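Local coordinates for centrosomal protein of 104 kDa (PDB 5LPI) that is required for building cilia and for the structural integrity of the ciliary tip, at residues Ile51-Thr55 with Cys104-His108; Cys92-Lys96 with Cys107-Phe111. One frame throughout, in Å; residues are numbered along the deposited sequence.

Both contacts join the fourth zinc finger of the Cep104 array to an earlier finger, and their centres lie about 10 Å apart. Along the chain the order is 51-55 of the second finger, 92-96 at the end of the third, then the zinc knuckle of the fourth, where 104-108 and 107-111 overlap in Cys107 and His108. Contact 1 uses the tip of that knuckle, contact 2 its exit into strand 110-111, which pairs with strand 102-103. Within this hairpin Cys104 N lies 2.9 Å from Glu109 O, a probable hydrogen bond. The fourth finger thus meets the second through apolar side chains and the third through polar groups, so the second, third and fourth fingers are held together around the knuckle of the fourth.

Contact 1 (Ile51-Thr55 with Cys104-His108); sequences ISSLT and CPLCH. With ZN (zinc ion), chain H.
This is an apolar contact between two zinc fingers: the turn leading into helix 54-60 of the second finger packs on the zinc knuckle of the fourth, in the loop between strands 102-103 and 110-111. Residues 51-52 form a short 3-10 turn, closed by Leu54 N to Ile51 O at 3.1 Å; Ser53 sits at the N-cap position of helix 54-60, but its side chain makes no capping bond. Opposite, Cys104-His108 form the CxxC knuckle. Cys104 SG and Cys107 SG bind the zinc at 2.3 and 2.4 Å, with His121 and Cys128 completing the site, and Cys107 N donates to Cys104 SG at 3.6 Å. The closest alpha carbons are Thr55 CA and Pro105 CA, 6.7 Å apart. Pro105, C-gamma endo, fits against the turn, with its CG 3.4 Å from Ile51 O and 4.0 Å from both Ile51 CG2 and Leu54 CD2, while Thr55 OG1 lies 3.7 Å from Pro105 CB. Leu106 (m, t) brings its end closer, placing CD1 3.9 Å from Ile51 CD1 (m, t) and CD2 4.1 Å from Leu54 CD2 (t, p). Trp118 also touches Pro105. No hydrogen bond crosses the interface: the two non-cysteine residues of the CxxC loop supply the apolar side chains on the knuckle side, helix 115-123 adds Leu122 against Ile51, and the cysteines hold the metal.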
loop_
_atom_site.group_PDB
_atom_site.type_symbol
_atom_site.label_atom_id
_atom_site.label_comp_id
_atom_site.label_asym_id
_atom_site.label_seq_id
_atom_site.Cartn_x
_atom_site.Cartn_y
_atom_site.Cartn_z
ATOM N N ILE A 51 -0.702 0.823 -1.588
ATOM C CA ILE A 51 -0.683 0.350 -0.207
ATOM C C ILE A 51 0.672 -0.262 0.125
ATOM O O ILE A 51 1.217 -0.043 1.212
ATOM C CB ILE A 51 -1.839 -0.636 0.037
ATOM C CG1 ILE A 51 -3.181 0.097 -0.101
ATOM C CG2 ILE A 51 -1.728 -1.282 1.432
ATOM C CD1 ILE A 51 -4.370 -0.826 -0.175
ATOM N N SER A 52 1.262 -0.997 -0.821
ATOM C CA SER A 52 2.548 -1.631 -0.553
ATOM C C SER A 52 3.683 -0.623 -0.446
ATOM O O SER A 52 4.789 -0.999 -0.041
ATOM C CB SER A 52 2.864 -2.675 -1.633
ATOM O OG SER A 52 3.024 -2.077 -2.909
ATOM N N SER A 53 3.418 0.647 -0.757
ATOM C CA SER A 53 4.394 1.728 -0.679
ATOM C C SER A 53 3.998 2.785 0.341
ATOM O O SER A 53 4.612 3.866 0.376
ATOM C CB SER A 53 4.566 2.376 -2.057
ATOM O OG SER A 53 5.196 1.488 -2.966
ATOM N N LEU A 54 2.983 2.511 1.167
ATOM C CA LEU A 54 2.382 3.576 1.971
ATOM C C LEU A 54 3.332 4.060 3.056
ATOM O O LEU A 54 3.466 5.269 3.276
ATOM C CB LEU A 54 1.061 3.102 2.585
ATOM C CG LEU A 54 0.370 4.055 3.552
ATOM C CD1 LEU A 54 -0.013 5.386 2.899
ATOM C CD2 LEU A 54 -0.857 3.402 4.183
ATOM N N THR A 55 3.996 3.141 3.758
ATOM C CA THR A 55 4.938 3.580 4.782
ATOM C C THR A 55 6.047 4.433 4.170
ATOM O O THR A 55 6.358 5.523 4.673
ATOM C CB THR A 55 5.510 2.369 5.520
ATOM O OG1 THR A 55 4.430 1.672 6.158
ATOM C CG2 THR A 55 6.523 2.813 6.578
ATOM N N CYS A 104 1.989 -5.454 5.818
ATOM C CA CYS A 104 0.804 -4.660 5.502
ATOM C C CYS A 104 0.720 -3.478 6.449
ATOM O O CYS A 104 0.650 -3.679 7.667
ATOM C CB CYS A 104 -0.482 -5.468 5.614
ATOM S SG CYS A 104 -1.911 -4.483 5.079
ATOM N N PRO A 105 0.731 -2.243 5.948
ATOM C CA PRO A 105 0.587 -1.088 6.837
ATOM C C PRO A 105 -0.844 -0.860 7.308
ATOM O O PRO A 105 -1.060 -0.012 8.188
ATOM C CB PRO A 105 1.060 0.072 5.959
ATOM C CG PRO A 105 0.528 -0.315 4.578
ATOM C CD PRO A 105 0.758 -1.847 4.523
ATOM N N LEU A 106 -1.824 -1.575 6.753
ATOM C CA LEU A 106 -3.215 -1.381 7.159
ATOM C C LEU A 106 -3.601 -2.287 8.325
ATOM O O LEU A 106 -4.259 -1.844 9.270
ATOM C CB LEU A 106 -4.154 -1.629 5.977
ATOM C CG LEU A 106 -3.870 -0.817 4.708
ATOM C CD1 LEU A 106 -4.907 -1.146 3.635
ATOM C CD2 LEU A 106 -3.845 0.703 5.016
ATOM N N CYS A 107 -3.210 -3.561 8.277
ATOM C CA CYS A 107 -3.534 -4.493 9.350
ATOM C C CYS A 107 -2.311 -4.929 10.145
ATOM O O CYS A 107 -2.458 -5.686 11.113
ATOM C CB CYS A 107 -4.268 -5.726 8.786
ATOM S SG CYS A 107 -3.215 -6.866 7.832
ATOM N N HIS A 108 -1.105 -4.505 9.747
ATOM C CA HIS A 108 0.133 -4.748 10.494
ATOM C C HIS A 108 0.589 -6.203 10.477
ATOM O O HIS A 108 1.360 -6.611 11.346
ATOM C CB HIS A 108 0.005 -4.276 11.946
ATOM C CG HIS A 108 -0.663 -2.949 12.075
ATOM N ND1 HIS A 108 -0.061 -1.774 11.666
ATOM C CD2 HIS A 108 -1.898 -2.612 12.513
ATOM C CE1 HIS A 108 -0.888 -0.766 11.882
ATOM N NE2 HIS A 108 -2.012 -1.248 12.383
HETATM ZN ZN ZN H . -3.546 -6.072 5.562
#

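Contact 2 (Cys92-Lys96 with Cys107-Phe111); sequences CNPAK and CHENF. With ZN (zinc ion), chain H; ZN (zinc ion), chain E.
The two-stranded hairpin of the fourth zinc finger meets the extended linker that leaves the third, where Cys92 SG binds the zinc of that finger at 2.3 Å. Residues 92-96 are extended throughout; facing them, His108 has positive phi (70/22), after which the chain extends into strand 110-111. Asn93 CA lies 6.6 Å from His108 CA, and Ala95 CA 7.1 Å from Asn110 CA. Two side-chain amides make the direct bonds, each to a backbone carbonyl: Asn93 (chi1 t) gives ND2 to His108 O at 2.9 Å, and Asn110 (chi1 m) gives ND2 to Pro94 O at 2.8 Å. With no backbone-to-backbone bond between the segments, this is a linker-to-hairpin junction, not an added strand. Arg103 donates to both Asn93 O and Asn110 OD1, tying the same two segments together. The His108 ring leads away from the linker, and its ND1 is hydrogen-bonded to Glu76 of the third finger. One water completes the link, accepting from Lys96 N at 3.0 Å and donating to Asn110 OD1 at 2.8 Å.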
loop_
_atom_site.group_PDB
_atom_site.type_symbol
_atom_site.label_atom_id
_atom_site.label_comp_id
_atom_site.label_asym_id
_atom_site.label_seq_id
_atom_site.Cartn_x
_atom_site.Cartn_y
_atom_site.Cartn_z
ATOM N N CYS A 92 3.386 -2.613 19.154
ATOM C CA CYS A 92 3.312 -2.824 17.715
ATOM C C CYS A 92 3.883 -4.195 17.346
ATOM O O CYS A 92 4.648 -4.807 18.103
ATOM C CB CYS A 92 4.070 -1.719 16.976
ATOM S SG CYS A 92 5.815 -1.587 17.446
ATOM N N ASN A 93 3.489 -4.682 16.169
ATOM C CA ASN A 93 3.978 -5.970 15.695
ATOM C C ASN A 93 5.366 -5.807 15.079
ATOM O O ASN A 93 5.517 -5.049 14.111
ATOM C CB ASN A 93 3.015 -6.560 14.672
ATOM C CG ASN A 93 3.475 -7.934 14.159
ATOM O OD1 ASN A 93 4.292 -8.614 14.796
ATOM N ND2 ASN A 93 2.970 -8.327 12.996
ATOM N N PRO A 94 6.388 -6.498 15.582
ATOM C CA PRO A 94 7.744 -6.285 15.056
ATOM C C PRO A 94 7.844 -6.616 13.573
ATOM O O PRO A 94 7.138 -7.484 13.052
ATOM C CB PRO A 94 8.604 -7.230 15.902
ATOM C CG PRO A 94 7.823 -7.396 17.175
ATOM C CD PRO A 94 6.387 -7.398 16.752
ATOM N N ALA A 95 8.728 -5.895 12.890
ATOM C CA ALA A 95 8.940 -6.084 11.465
ATOM C C ALA A 95 10.028 -7.125 11.221
ATOM O O ALA A 95 10.812 -7.464 12.112
ATOM C CB ALA A 95 9.318 -4.762 10.795
ATOM N N LYS A 96 10.059 -7.633 9.998
ATOM C CA LYS A 96 11.035 -8.610 9.544
ATOM C C LYS A 96 11.713 -8.081 8.290
ATOM O O LYS A 96 11.173 -7.197 7.618
ATOM C CB LYS A 96 10.344 -9.952 9.266
ATOM C CG LYS A 96 9.601 -10.484 10.472
ATOM C CD LYS A 96 8.804 -11.723 10.132
ATOM C CE LYS A 96 8.616 -12.598 11.362
ATOM N NZ LYS A 96 7.240 -13.133 11.477
ATOM N N CYS A 107 -3.210 -3.561 8.277
ATOM C CA CYS A 107 -3.534 -4.493 9.350
ATOM C C CYS A 107 -2.311 -4.929 10.145
ATOM O O CYS A 107 -2.458 -5.686 11.113
ATOM C CB CYS A 107 -4.268 -5.726 8.786
ATOM S SG CYS A 107 -3.215 -6.866 7.832
ATOM N N HIS A 108 -1.105 -4.505 9.747
ATOM C CA HIS A 108 0.133 -4.748 10.494
ATOM C C HIS A 108 0.589 -6.203 10.477
ATOM O O HIS A 108 1.360 -6.611 11.346
ATOM C CB HIS A 108 0.005 -4.276 11.946
ATOM C CG HIS A 108 -0.663 -2.949 12.075
ATOM N ND1 HIS A 108 -0.061 -1.774 11.666
ATOM C CD2 HIS A 108 -1.898 -2.612 12.513
ATOM C CE1 HIS A 108 -0.888 -0.766 11.882
ATOM N NE2 HIS A 108 -2.012 -1.248 12.383
ATOM N N GLU A 109 0.166 -7.001 9.498
ATOM C CA GLU A 109 0.614 -8.384 9.412
ATOM C C GLU A 109 1.862 -8.495 8.545
ATOM O O GLU A 109 2.018 -7.768 7.552
ATOM C CB GLU A 109 -0.503 -9.276 8.862
ATOM C CG GLU A 109 -1.727 -9.297 9.772
ATOM C CD GLU A 109 -2.877 -10.126 9.224
ATOM O OE1 GLU A 109 -2.739 -10.712 8.117
ATOM O OE2 GLU A 109 -3.914 -10.196 9.915
ATOM N N ASN A 110 2.767 -9.377 8.956
ATOM C CA ASN A 110 3.892 -9.795 8.136
ATOM C C ASN A 110 3.495 -11.083 7.424
ATOM O O ASN A 110 2.914 -11.988 8.034
ATOM C CB ASN A 110 5.160 -10.030 8.975
ATOM C CG ASN A 110 5.581 -8.796 9.802
ATOM O OD1 ASN A 110 5.673 -7.673 9.292
ATOM N ND2 ASN A 110 5.864 -9.024 11.084
ATOM N N PHE A 111 3.788 -11.171 6.133
ATOM C CA PHE A 111 3.378 -12.359 5.401
ATOM C C PHE A 111 4.342 -12.583 4.250
ATOM O O PHE A 111 5.286 -11.811 4.057
ATOM C CB PHE A 111 1.924 -12.233 4.951
ATOM C CG PHE A 111 1.654 -11.036 4.072
ATOM C CD1 PHE A 111 1.464 -9.764 4.619
ATOM C CD2 PHE A 111 1.571 -11.188 2.696
ATOM C CE1 PHE A 111 1.198 -8.666 3.808
ATOM C CE2 PHE A 111 1.297 -10.091 1.870
ATOM C CZ PHE A 111 1.111 -8.831 2.429
HETATM ZN ZN ZN H . -3.546 -6.072 5.562
HETATM ZN ZN ZN E . 6.167 0.339 16.295
HETATM O O HOH W 1 8.022 -7.105 7.905
#